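Local coordinates for beta-xylosidase (Uncultured organism, PDB 4MLG), which probably removes xylose units from the non-reducing ends of xylo-oligosaccharides as a family 43 glycoside hydrolase built on a beta-propeller, at residues P77-Q82 against F99-Q104; G282-F287 against L308-D313; D87-N92 against P137-D142. All coordinates share one frame; numbering follows the deposited sequence.

Interaction 1: P77-Q82 against F99-Q104; sequences PWAGRQ and FPLKDQ
Gly80 and Arg81 both face Lys102 in a classic beta bulge, where strands 81-91 and 94-102 of one antiparallel hairpin in the propeller meet. Arg81 and Lys102 form a hydrogen-bonded pair. Lys102 N donates to Arg81 O at 3.3 Å, and the return bond from Arg81 N to Lys102 O is weak at 3.4 Å. Beyond the bulge, the Trp78 indole reaches strand 94-102, with CZ3 and CH2 beside Leu101 O and CH2 also near Leu101 CB. Its CG sits between the backbone N and the carbonyl carbon (chi1 63°), and the indole beyond it lies against Leu101 and Phe99. Leu101 CD2 lies over one face of the indole, 4.0 Å from the centroid of the six-membered ring, as a CH-pi contact. The same methyl packs on Ala79 CB at 3.9 Å. Trp78 CZ2 meets Phe99 CE1 at 3.6 Å. Asp103 CB touches the rim at Trp78 CE3, near the ring plane, with the carboxylate turned 84° from the indole. Asp103 OD1 accepts from the backbone N of Asn105 and of Ile107. At the Arg81-Lys102 pair, Lys102 CD lies over one face of the guanidinium, off toward its rim. Arg81 NH2 and Lys102 NZ come within 3.4 Å of each other, like charges. Salt bridges from Arg81 to Asp44 and Asp106 would offset this repulsion. Lys130 of the second subunit packs on Pro77, Trp78 and Gln104. A water ties the two segments together, donating to Trp78 O at 2.7 Å and accepting from Gln104 N at 3.0 Å.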
loop_
_atom_site.group_PDB
_atom_site.type_symbol
_atom_site.label_atom_id
_atom_site.label_comp_id
_atom_site.label_asym_id
_atom_site.label_seq_id
_atom_site.Cartn_x
_atom_site.Cartn_y
_atom_site.Cartn_z
ATOM N N PRO A 77 4.205 -14.154 -3.780
ATOM C CA PRO A 77 4.229 -14.115 -2.312
ATOM C C PRO A 77 3.347 -13.022 -1.706
ATOM O O PRO A 77 2.709 -13.258 -0.679
ATOM C CB PRO A 77 5.703 -13.834 -1.995
ATOM C CG PRO A 77 6.447 -14.287 -3.209
ATOM C CD PRO A 77 5.545 -13.954 -4.355
ATOM N N TRP A 78 3.318 -11.848 -2.328
ATOM C CA TRP A 78 2.547 -10.726 -1.799
ATOM C C TRP A 78 1.141 -10.688 -2.382
ATOM O O TRP A 78 0.422 -9.701 -2.228
ATOM C CB TRP A 78 3.263 -9.401 -2.078
ATOM C CG TRP A 78 3.411 -9.080 -3.541
ATOM C CD1 TRP A 78 4.379 -9.539 -4.387
ATOM C CD2 TRP A 78 2.573 -8.217 -4.323
ATOM N NE1 TRP A 78 4.193 -9.022 -5.646
ATOM C CE2 TRP A 78 3.092 -8.207 -5.634
ATOM C CE3 TRP A 78 1.435 -7.454 -4.043
ATOM C CZ2 TRP A 78 2.509 -7.466 -6.663
ATOM C CZ3 TRP A 78 0.858 -6.720 -5.064
ATOM C CH2 TRP A 78 1.396 -6.730 -6.358
ATOM N N ALA A 79 0.752 -11.777 -3.038
ATOM C CA ALA A 79 -0.489 -11.814 -3.805
ATOM C C ALA A 79 -1.755 -11.616 -2.982
ATOM O O ALA A 79 -1.909 -12.175 -1.895
ATOM C CB ALA A 79 -0.583 -13.104 -4.601
ATOM N N GLY A 80 -2.655 -10.805 -3.526
ATOM C CA GLY A 80 -3.997 -10.663 -3.000
ATOM C C GLY A 80 -4.962 -11.274 -3.996
ATOM O O GLY A 80 -5.389 -12.416 -3.833
ATOM N N ARG A 81 -5.287 -10.520 -5.042
ATOM C CA ARG A 81 -6.168 -11.009 -6.099
ATOM C C ARG A 81 -6.086 -10.164 -7.369
ATOM O O ARG A 81 -5.596 -9.034 -7.347
ATOM C CB ARG A 81 -7.617 -11.070 -5.608
ATOM C CG ARG A 81 -8.167 -9.743 -5.112
ATOM C CD ARG A 81 -9.504 -9.938 -4.421
ATOM N NE ARG A 81 -10.050 -8.686 -3.907
ATOM C CZ ARG A 81 -10.979 -7.967 -4.526
ATOM N NH1 ARG A 81 -11.471 -8.378 -5.687
ATOM N NH2 ARG A 81 -11.422 -6.841 -3.984
ATOM N N GLN A 82 -6.557 -10.746 -8.472
ATOM C CA GLN A 82 -6.730 -10.049 -9.749
ATOM C C GLN A 82 -5.432 -9.652 -10.460
ATOM O O GLN A 82 -4.882 -8.578 -10.217
ATOM C CB GLN A 82 -7.657 -8.838 -9.584
ATOM C CG GLN A 82 -9.074 -9.205 -9.163
ATOM C CD GLN A 82 -9.879 -8.008 -8.699
ATOM O OE1 GLN A 82 -9.506 -7.328 -7.744
ATOM N NE2 GLN A 82 -10.991 -7.742 -9.374
ATOM N N PHE A 99 3.483 -6.744 -13.742
ATOM C CA PHE A 99 2.082 -7.099 -13.564
ATOM C C PHE A 99 1.419 -6.277 -12.464
ATOM O O PHE A 99 2.024 -6.013 -11.427
ATOM C CB PHE A 99 1.946 -8.592 -13.251
ATOM C CG PHE A 99 2.694 -9.027 -12.020
ATOM C CD1 PHE A 99 2.078 -9.024 -10.779
ATOM C CD2 PHE A 99 4.011 -9.448 -12.107
ATOM C CE1 PHE A 99 2.764 -9.422 -9.647
ATOM C CE2 PHE A 99 4.702 -9.850 -10.979
ATOM C CZ PHE A 99 4.077 -9.837 -9.748
ATOM N N PRO A 100 0.167 -5.864 -12.698
ATOM C CA PRO A 100 -0.646 -5.205 -11.677
ATOM C C PRO A 100 -1.383 -6.245 -10.840
ATOM O O PRO A 100 -1.810 -7.271 -11.370
ATOM C CB PRO A 100 -1.634 -4.390 -12.506
ATOM C CG PRO A 100 -1.817 -5.188 -13.742
ATOM C CD PRO A 100 -0.513 -5.902 -14.004
ATOM N N LEU A 101 -1.520 -5.983 -9.547
ATOM C CA LEU A 101 -2.145 -6.937 -8.639
ATOM C C LEU A 101 -2.473 -6.258 -7.321
ATOM O O LEU A 101 -1.619 -5.601 -6.725
ATOM C CB LEU A 101 -1.211 -8.125 -8.391
ATOM C CG LEU A 101 -1.719 -9.281 -7.528
ATOM C CD1 LEU A 101 -2.705 -10.142 -8.299
ATOM C CD2 LEU A 101 -0.554 -10.116 -7.032
ATOM N N LYS A 102 -3.714 -6.405 -6.872
ATOM C CA LYS A 102 -4.093 -5.899 -5.563
ATOM C C LYS A 102 -3.312 -6.671 -4.513
ATOM O O LYS A 102 -3.220 -7.896 -4.580
ATOM C CB LYS A 102 -5.595 -6.061 -5.326
ATOM C CG LYS A 102 -6.478 -5.179 -6.198
ATOM C CD LYS A 102 -7.937 -5.315 -5.785
ATOM C CE LYS A 102 -8.847 -4.392 -6.577
ATOM N NZ LYS A 102 -10.267 -4.564 -6.160
ATOM N N ASP A 103 -2.734 -5.958 -3.552
ATOM C CA ASP A 103 -2.021 -6.610 -2.463
ATOM C C ASP A 103 -3.010 -7.227 -1.478
ATOM O O ASP A 103 -4.205 -7.320 -1.757
ATOM C CB ASP A 103 -1.081 -5.632 -1.751
ATOM C CG ASP A 103 -1.779 -4.356 -1.313
ATOM O OD1 ASP A 103 -3.015 -4.366 -1.145
ATOM O OD2 ASP A 103 -1.083 -3.335 -1.128
ATOM N N GLN A 104 -2.516 -7.633 -0.316
ATOM C CA GLN A 104 -3.373 -8.256 0.682
ATOM C C GLN A 104 -4.235 -7.225 1.410
ATOM O O GLN A 104 -4.979 -7.561 2.331
ATOM C CB GLN A 104 -2.533 -9.084 1.653
ATOM C CG GLN A 104 -1.804 -10.224 0.963
ATOM C CD GLN A 104 -0.763 -10.877 1.842
ATOM O OE1 GLN A 104 -0.712 -10.640 3.048
ATOM N NE2 GLN A 104 0.080 -11.706 1.238
HETATM O O HOH W 1 0.425 -8.115 -0.063
HETATM O O HOH W 2 -12.224 -5.838 -8.356
#

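Interaction 2: G282-F287 against L308-D313; sequences GKWYLF and LKYNPD
Tyr310 turns a ring edge onto the face of Trp284 in a T-shaped stack. The centroids of the Tyr310 ring and the five-membered ring of Trp284 are 4.7 Å apart, and the planes stand at 89°. The edge comes in through Tyr310 CE2, which is 3.4 Å from Trp284 CD1 and nearly as close to CG. Tyr310 OH reaches further across the same indole and lies above its plane, near CE3 and CD2. Other aromatic groups extend the cluster: Tyr230 stacks on the Tyr310 ring, and His228 and Tyr230 both meet Trp284.

Backbone bonding across the contact is sparse. Leu308 N donates to Trp284 O at 2.8 Å. The N-H points well at the oxygen, but the donor stands 48° out of the carbonyl plane. A water accepts from Trp284 N at 2.9 Å and lies beside Leu308 O, though that second distance is too short to be relied on.

Apolar contacts fill the rest. Leu308 CB faces Trp284 CB at 4.1 Å, and Leu308 CD1 packs on Leu286 CB at 4.0 Å. Ile316 also touches Leu308, and Ile319 touches Leu286.

The contact lies in an antiparallel sheet of the beta-propeller that also takes in strand 5-6, from the start of the chain. It joins strand 283-290 to the end of strand 302-308 and to the loop that follows. Gln317 also holds that loop, through a backbone hydrogen bond with Lys309. Between residues 282-287 and 308-313 themselves there is one direct backbone bond, which implies that aromatic and aliphatic groups carry most of the contact.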
loop_
_atom_site.group_PDB
_atom_site.type_symbol
_atom_site.label_atom_id
_atom_site.label_comp_id
_atom_site.label_asym_id
_atom_site.label_seq_id
_atom_site.Cartn_x
_atom_site.Cartn_y
_atom_site.Cartn_z
ATOM N N GLY A 282 7.688 -5.329 -41.469
ATOM C CA GLY A 282 7.411 -4.198 -42.337
ATOM C C GLY A 282 6.005 -3.639 -42.228
ATOM O O GLY A 282 5.699 -2.600 -42.817
ATOM N N LYS A 283 5.145 -4.322 -41.480
ATOM C CA LYS A 283 3.761 -3.883 -41.321
ATOM C C LYS A 283 3.400 -3.664 -39.856
ATOM O O LYS A 283 3.898 -4.361 -38.971
ATOM C CB LYS A 283 2.800 -4.893 -41.947
ATOM C CG LYS A 283 3.049 -5.147 -43.420
ATOM C CD LYS A 283 2.070 -6.163 -43.977
ATOM C CE LYS A 283 2.346 -6.432 -45.447
ATOM N NZ LYS A 283 1.407 -7.435 -46.020
ATOM N N TRP A 284 2.531 -2.690 -39.607
ATOM C CA TRP A 284 2.078 -2.395 -38.254
ATOM C C TRP A 284 0.765 -3.111 -37.954
ATOM O O TRP A 284 -0.077 -3.275 -38.838
ATOM C CB TRP A 284 1.920 -0.886 -38.060
ATOM C CG TRP A 284 3.224 -0.146 -38.031
ATOM C CD1 TRP A 284 3.960 0.263 -39.106
ATOM C CD2 TRP A 284 3.945 0.277 -36.867
ATOM N NE1 TRP A 284 5.095 0.911 -38.683
ATOM C CE2 TRP A 284 5.110 0.934 -37.313
ATOM C CE3 TRP A 284 3.720 0.163 -35.491
ATOM C CZ2 TRP A 284 6.047 1.475 -36.432
ATOM C CZ3 TRP A 284 4.651 0.701 -34.619
ATOM C CH2 TRP A 284 5.799 1.348 -35.092
ATOM N N TYR A 285 0.599 -3.538 -36.706
ATOM C CA TYR A 285 -0.598 -4.265 -36.300
ATOM C C TYR A 285 -1.196 -3.699 -35.015
ATOM O O TYR A 285 -0.472 -3.250 -34.127
ATOM C CB TYR A 285 -0.285 -5.753 -36.119
ATOM C CG TYR A 285 0.194 -6.431 -37.381
ATOM C CD1 TYR A 285 -0.708 -6.996 -38.274
ATOM C CD2 TYR A 285 1.548 -6.503 -37.685
ATOM C CE1 TYR A 285 -0.275 -7.615 -39.432
ATOM C CE2 TYR A 285 1.990 -7.119 -38.841
ATOM C CZ TYR A 285 1.074 -7.674 -39.711
ATOM O OH TYR A 285 1.507 -8.290 -40.863
ATOM N N LEU A 286 -2.522 -3.718 -34.927
ATOM C CA LEU A 286 -3.213 -3.292 -33.716
ATOM C C LEU A 286 -3.841 -4.493 -33.021
ATOM O O LEU A 286 -4.980 -4.861 -33.309
ATOM C CB LEU A 286 -4.292 -2.256 -34.042
ATOM C CG LEU A 286 -5.110 -1.730 -32.857
ATOM C CD1 LEU A 286 -4.241 -0.890 -31.934
ATOM C CD2 LEU A 286 -6.324 -0.944 -33.330
ATOM N N PHE A 287 -3.090 -5.112 -32.115
ATOM C CA PHE A 287 -3.618 -6.216 -31.325
ATOM C C PHE A 287 -4.633 -5.674 -30.329
ATOM O O PHE A 287 -4.367 -4.690 -29.646
ATOM C CB PHE A 287 -2.493 -6.940 -30.583
ATOM C CG PHE A 287 -1.532 -7.659 -31.487
ATOM C CD1 PHE A 287 -1.691 -9.009 -31.755
ATOM C CD2 PHE A 287 -0.467 -6.988 -32.064
ATOM C CE1 PHE A 287 -0.809 -9.674 -32.583
ATOM C CE2 PHE A 287 0.418 -7.649 -32.893
ATOM C CZ PHE A 287 0.245 -8.992 -33.153
ATOM N N LEU A 308 -2.578 -2.066 -38.971
ATOM C CA LEU A 308 -2.620 -0.628 -38.737
ATOM C C LEU A 308 -1.822 0.109 -39.807
ATOM O O LEU A 308 -0.704 -0.283 -40.141
ATOM C CB LEU A 308 -2.074 -0.300 -37.346
ATOM C CG LEU A 308 -2.233 1.143 -36.869
ATOM C CD1 LEU A 308 -2.907 1.174 -35.508
ATOM C CD2 LEU A 308 -0.889 1.849 -36.815
ATOM N N LYS A 309 -2.401 1.177 -40.346
ATOM C CA LYS A 309 -1.758 1.929 -41.417
ATOM C C LYS A 309 -1.687 3.420 -41.101
ATOM O O LYS A 309 -2.586 3.974 -40.469
ATOM C CB LYS A 309 -2.486 1.702 -42.744
ATOM C CG LYS A 309 -2.419 0.269 -43.245
ATOM C CD LYS A 309 -3.180 0.102 -44.548
ATOM C CE LYS A 309 -3.090 -1.326 -45.061
ATOM N NZ LYS A 309 -3.873 -1.514 -46.313
ATOM N N TYR A 310 -0.612 4.061 -41.546
ATOM C CA TYR A 310 -0.408 5.480 -41.287
ATOM C C TYR A 310 -0.650 6.323 -42.532
ATOM O O TYR A 310 -0.466 5.860 -43.658
ATOM C CB TYR A 310 1.013 5.741 -40.780
ATOM C CG TYR A 310 1.365 5.043 -39.486
ATOM C CD1 TYR A 310 1.046 5.610 -38.259
ATOM C CD2 TYR A 310 2.031 3.825 -39.492
ATOM C CE1 TYR A 310 1.373 4.977 -37.074
ATOM C CE2 TYR A 310 2.361 3.186 -38.313
ATOM C CZ TYR A 310 2.031 3.765 -37.108
ATOM O OH TYR A 310 2.359 3.127 -35.933
ATOM N N ASN A 311 -1.066 7.565 -42.316
ATOM C CA ASN A 311 -1.149 8.544 -43.388
ATOM C C ASN A 311 0.167 9.306 -43.468
ATOM O O ASN A 311 0.847 9.472 -42.455
ATOM C CB ASN A 311 -2.316 9.501 -43.147
ATOM C CG ASN A 311 -3.661 8.822 -43.286
ATOM O OD1 ASN A 311 -3.874 8.023 -44.199
ATOM N ND2 ASN A 311 -4.577 9.129 -42.376
ATOM N N PRO A 312 0.539 9.762 -44.676
ATOM C CA PRO A 312 1.805 10.469 -44.906
ATOM C C PRO A 312 2.035 11.661 -43.971
ATOM O O PRO A 312 3.185 12.047 -43.760
ATOM C CB PRO A 312 1.673 10.948 -46.352
ATOM C CG PRO A 312 0.794 9.934 -46.989
ATOM C CD PRO A 312 -0.199 9.542 -45.934
ATOM N N ASP A 313 0.967 12.227 -43.416
ATOM C CA ASP A 313 1.103 13.345 -42.487
ATOM C C ASP A 313 1.348 12.871 -41.053
ATOM O O ASP A 313 1.412 13.680 -40.127
ATOM C CB ASP A 313 -0.122 14.266 -42.548
ATOM C CG ASP A 313 -1.338 13.671 -41.864
ATOM O OD1 ASP A 313 -1.565 12.451 -41.997
ATOM O OD2 ASP A 313 -2.068 14.427 -41.188
HETATM O O HOH W 3 0.485 -1.891 -41.526
#

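Interaction 3: D87-N92 against P137-D142; sequences DVAFRN and PCIWPD
Asp87 OD2 accepts a hydrogen bond from Ile139 N at 2.6 Å, nearly straight at 166°. It joins two sheets of the beta-propeller, linking strand 81-91 to strand 138-141, the first strand of the next sheet along the chain. The strand segments run only 23° from parallel, yet it is a side chain that reaches the neighbouring backbone. Ile139 N meets OD2 on the anti side, 27° out of the carboxylate plane. The other oxygen, OD1, is held by Val88 N at 2.7 Å, which comes from above that plane, and by His19 NE2. The carboxylate is thus gripped at both oxygens, which should fix its rotation. Asp87 CB lies 3.4 Å from Pro137 O, and Trp226 touches Asp87 and Cys138. The side chain of Cys138 lies about 5 Å from the bound calcium ion, whose site includes Asp85 and His274. Two residues on from Asp87, Ala89 CB meets the CG2 branch of Ile139 at 3.5 Å. A water spans the strands, donating to Val88 O at 3.0 Å and to Ile139 O at 2.7 Å.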
loop_
_atom_site.group_PDB
_atom_site.type_symbol
_atom_site.label_atom_id
_atom_site.label_comp_id
_atom_site.label_asym_id
_atom_site.label_seq_id
_atom_site.Cartn_x
_atom_site.Cartn_y
_atom_site.Cartn_z
ATOM N N ASP A 87 2.820 -6.116 -18.881
ATOM C CA ASP A 87 3.695 -5.775 -20.002
ATOM C C ASP A 87 5.114 -6.286 -19.745
ATOM O O ASP A 87 5.512 -6.481 -18.594
ATOM C CB ASP A 87 3.696 -4.263 -20.253
ATOM C CG ASP A 87 4.366 -3.886 -21.565
ATOM O OD1 ASP A 87 4.600 -4.787 -22.397
ATOM O OD2 ASP A 87 4.651 -2.685 -21.771
ATOM N N VAL A 88 5.870 -6.505 -20.818
ATOM C CA VAL A 88 7.199 -7.103 -20.717
ATOM C C VAL A 88 8.259 -6.240 -21.403
ATOM O O VAL A 88 7.998 -5.641 -22.446
ATOM C CB VAL A 88 7.208 -8.524 -21.330
ATOM C CG1 VAL A 88 8.597 -9.145 -21.257
ATOM C CG2 VAL A 88 6.194 -9.412 -20.626
ATOM N N ALA A 89 9.448 -6.171 -20.810
ATOM C CA ALA A 89 10.565 -5.444 -21.403
ATOM C C ALA A 89 11.849 -6.263 -21.351
ATOM O O ALA A 89 12.075 -7.020 -20.408
ATOM C CB ALA A 89 10.763 -4.117 -20.701
ATOM N N PHE A 90 12.692 -6.102 -22.365
ATOM C CA PHE A 90 13.963 -6.815 -22.425
ATOM C C PHE A 90 15.133 -5.890 -22.106
ATOM O O PHE A 90 15.357 -4.896 -22.799
ATOM C CB PHE A 90 14.156 -7.452 -23.803
ATOM C CG PHE A 90 15.471 -8.159 -23.964
ATOM C CD1 PHE A 90 15.715 -9.352 -23.303
ATOM C CD2 PHE A 90 16.462 -7.633 -24.775
ATOM C CE1 PHE A 90 16.925 -10.008 -23.447
ATOM C CE2 PHE A 90 17.675 -8.283 -24.924
ATOM C CZ PHE A 90 17.906 -9.473 -24.259
ATOM N N ARG A 91 15.873 -6.222 -21.054
ATOM C CA ARG A 91 17.042 -5.444 -20.660
ATOM C C ARG A 91 18.026 -6.310 -19.881
ATOM O O ARG A 91 17.620 -7.204 -19.133
ATOM C CB ARG A 91 16.624 -4.233 -19.823
ATOM C CG ARG A 91 17.748 -3.244 -19.543
ATOM C CD ARG A 91 17.242 -2.036 -18.768
ATOM N NE ARG A 91 18.241 -0.975 -18.678
ATOM C CZ ARG A 91 18.012 0.224 -18.150
ATOM N NH1 ARG A 91 16.814 0.518 -17.663
ATOM N NH2 ARG A 91 18.979 1.130 -18.107
ATOM N N ASN A 92 19.317 -6.046 -20.073
ATOM C CA ASN A 92 20.383 -6.764 -19.376
ATOM C C ASN A 92 20.372 -8.263 -19.657
ATOM O O ASN A 92 20.776 -9.063 -18.813
ATOM C CB ASN A 92 20.311 -6.511 -17.866
ATOM C CG ASN A 92 20.252 -5.036 -17.524
ATOM O OD1 ASN A 92 20.986 -4.225 -18.091
ATOM N ND2 ASN A 92 19.372 -4.679 -16.596
ATOM N N PRO A 137 0.277 -1.191 -16.515
ATOM C CA PRO A 137 1.599 -0.635 -16.811
ATOM C C PRO A 137 2.014 -0.883 -18.254
ATOM O O PRO A 137 1.636 -1.895 -18.848
ATOM C CB PRO A 137 2.515 -1.417 -15.871
ATOM C CG PRO A 137 1.846 -2.732 -15.732
ATOM C CD PRO A 137 0.372 -2.441 -15.741
ATOM N N CYS A 138 2.781 0.050 -18.805
ATOM C CA CYS A 138 3.365 -0.094 -20.132
ATOM C C CYS A 138 4.844 0.264 -20.054
ATOM O O CYS A 138 5.198 1.353 -19.609
ATOM C CB CYS A 138 2.656 0.823 -21.129
ATOM S SG CYS A 138 3.537 1.059 -22.690
ATOM N N ILE A 139 5.710 -0.651 -20.477
ATOM C CA ILE A 139 7.146 -0.415 -20.380
ATOM C C ILE A 139 7.749 -0.068 -21.735
ATOM O O ILE A 139 7.741 -0.883 -22.657
ATOM C CB ILE A 139 7.884 -1.622 -19.787
ATOM C CG1 ILE A 139 7.089 -2.208 -18.620
ATOM C CG2 ILE A 139 9.276 -1.212 -19.338
ATOM C CD1 ILE A 139 6.919 -1.255 -17.458
ATOM N N TRP A 140 8.282 1.146 -21.839
ATOM C CA TRP A 140 8.776 1.662 -23.110
ATOM C C TRP A 140 10.294 1.843 -23.144
ATOM O O TRP A 140 10.843 2.682 -22.427
ATOM C CB TRP A 140 8.079 2.983 -23.442
ATOM C CG TRP A 140 8.696 3.721 -24.583
ATOM C CD1 TRP A 140 9.316 4.935 -24.534
ATOM C CD2 TRP A 140 8.762 3.289 -25.947
ATOM N NE1 TRP A 140 9.760 5.290 -25.785
ATOM C CE2 TRP A 140 9.433 4.296 -26.670
ATOM C CE3 TRP A 140 8.318 2.152 -26.627
ATOM C CZ2 TRP A 140 9.671 4.197 -28.040
ATOM C CZ3 TRP A 140 8.555 2.055 -27.986
ATOM C CH2 TRP A 140 9.225 3.072 -28.679
ATOM N N PRO A 141 10.976 1.047 -23.981
ATOM C CA PRO A 141 12.421 1.175 -24.194
ATOM C C PRO A 141 12.730 2.372 -25.087
ATOM O O PRO A 141 12.807 2.223 -26.307
ATOM C CB PRO A 141 12.790 -0.125 -24.922
ATOM C CG PRO A 141 11.599 -1.034 -24.762
ATOM C CD PRO A 141 10.423 -0.121 -24.683
ATOM N N ASP A 142 12.903 3.542 -24.481
ATOM C CA ASP A 142 13.135 4.771 -25.231
ATOM C C ASP A 142 14.509 4.777 -25.898
ATOM O O ASP A 142 15.402 4.019 -25.517
ATOM C CB ASP A 142 12.986 5.987 -24.316
ATOM C CG ASP A 142 12.911 7.292 -25.084
ATOM O OD1 ASP A 142 11.784 7.741 -25.381
ATOM O OD2 ASP A 142 13.976 7.867 -25.395
HETATM O O HOH W 4 9.176 -3.056 -23.462
#

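Interactions 1 and 3 use different parts of strand 81-91. Interaction 1 sits at its outer start, pairing it with its hairpin partner, partly buried and beside the second subunit. Interaction 3 is buried nearer the centre and reaches across to another sheet. The two touch where Pro100 CD packs on Pro137 CD at 4.0 Å. Interaction 2 lies on the opposite side of the chain's centre from interaction 1 and contacts neither of the others. Chemistry follows place: a bulged backbone pair with clustered charges in interaction 1, aromatic and aliphatic packing in interaction 2, and a carboxylate bridging to backbone near the calcium ion in interaction 3.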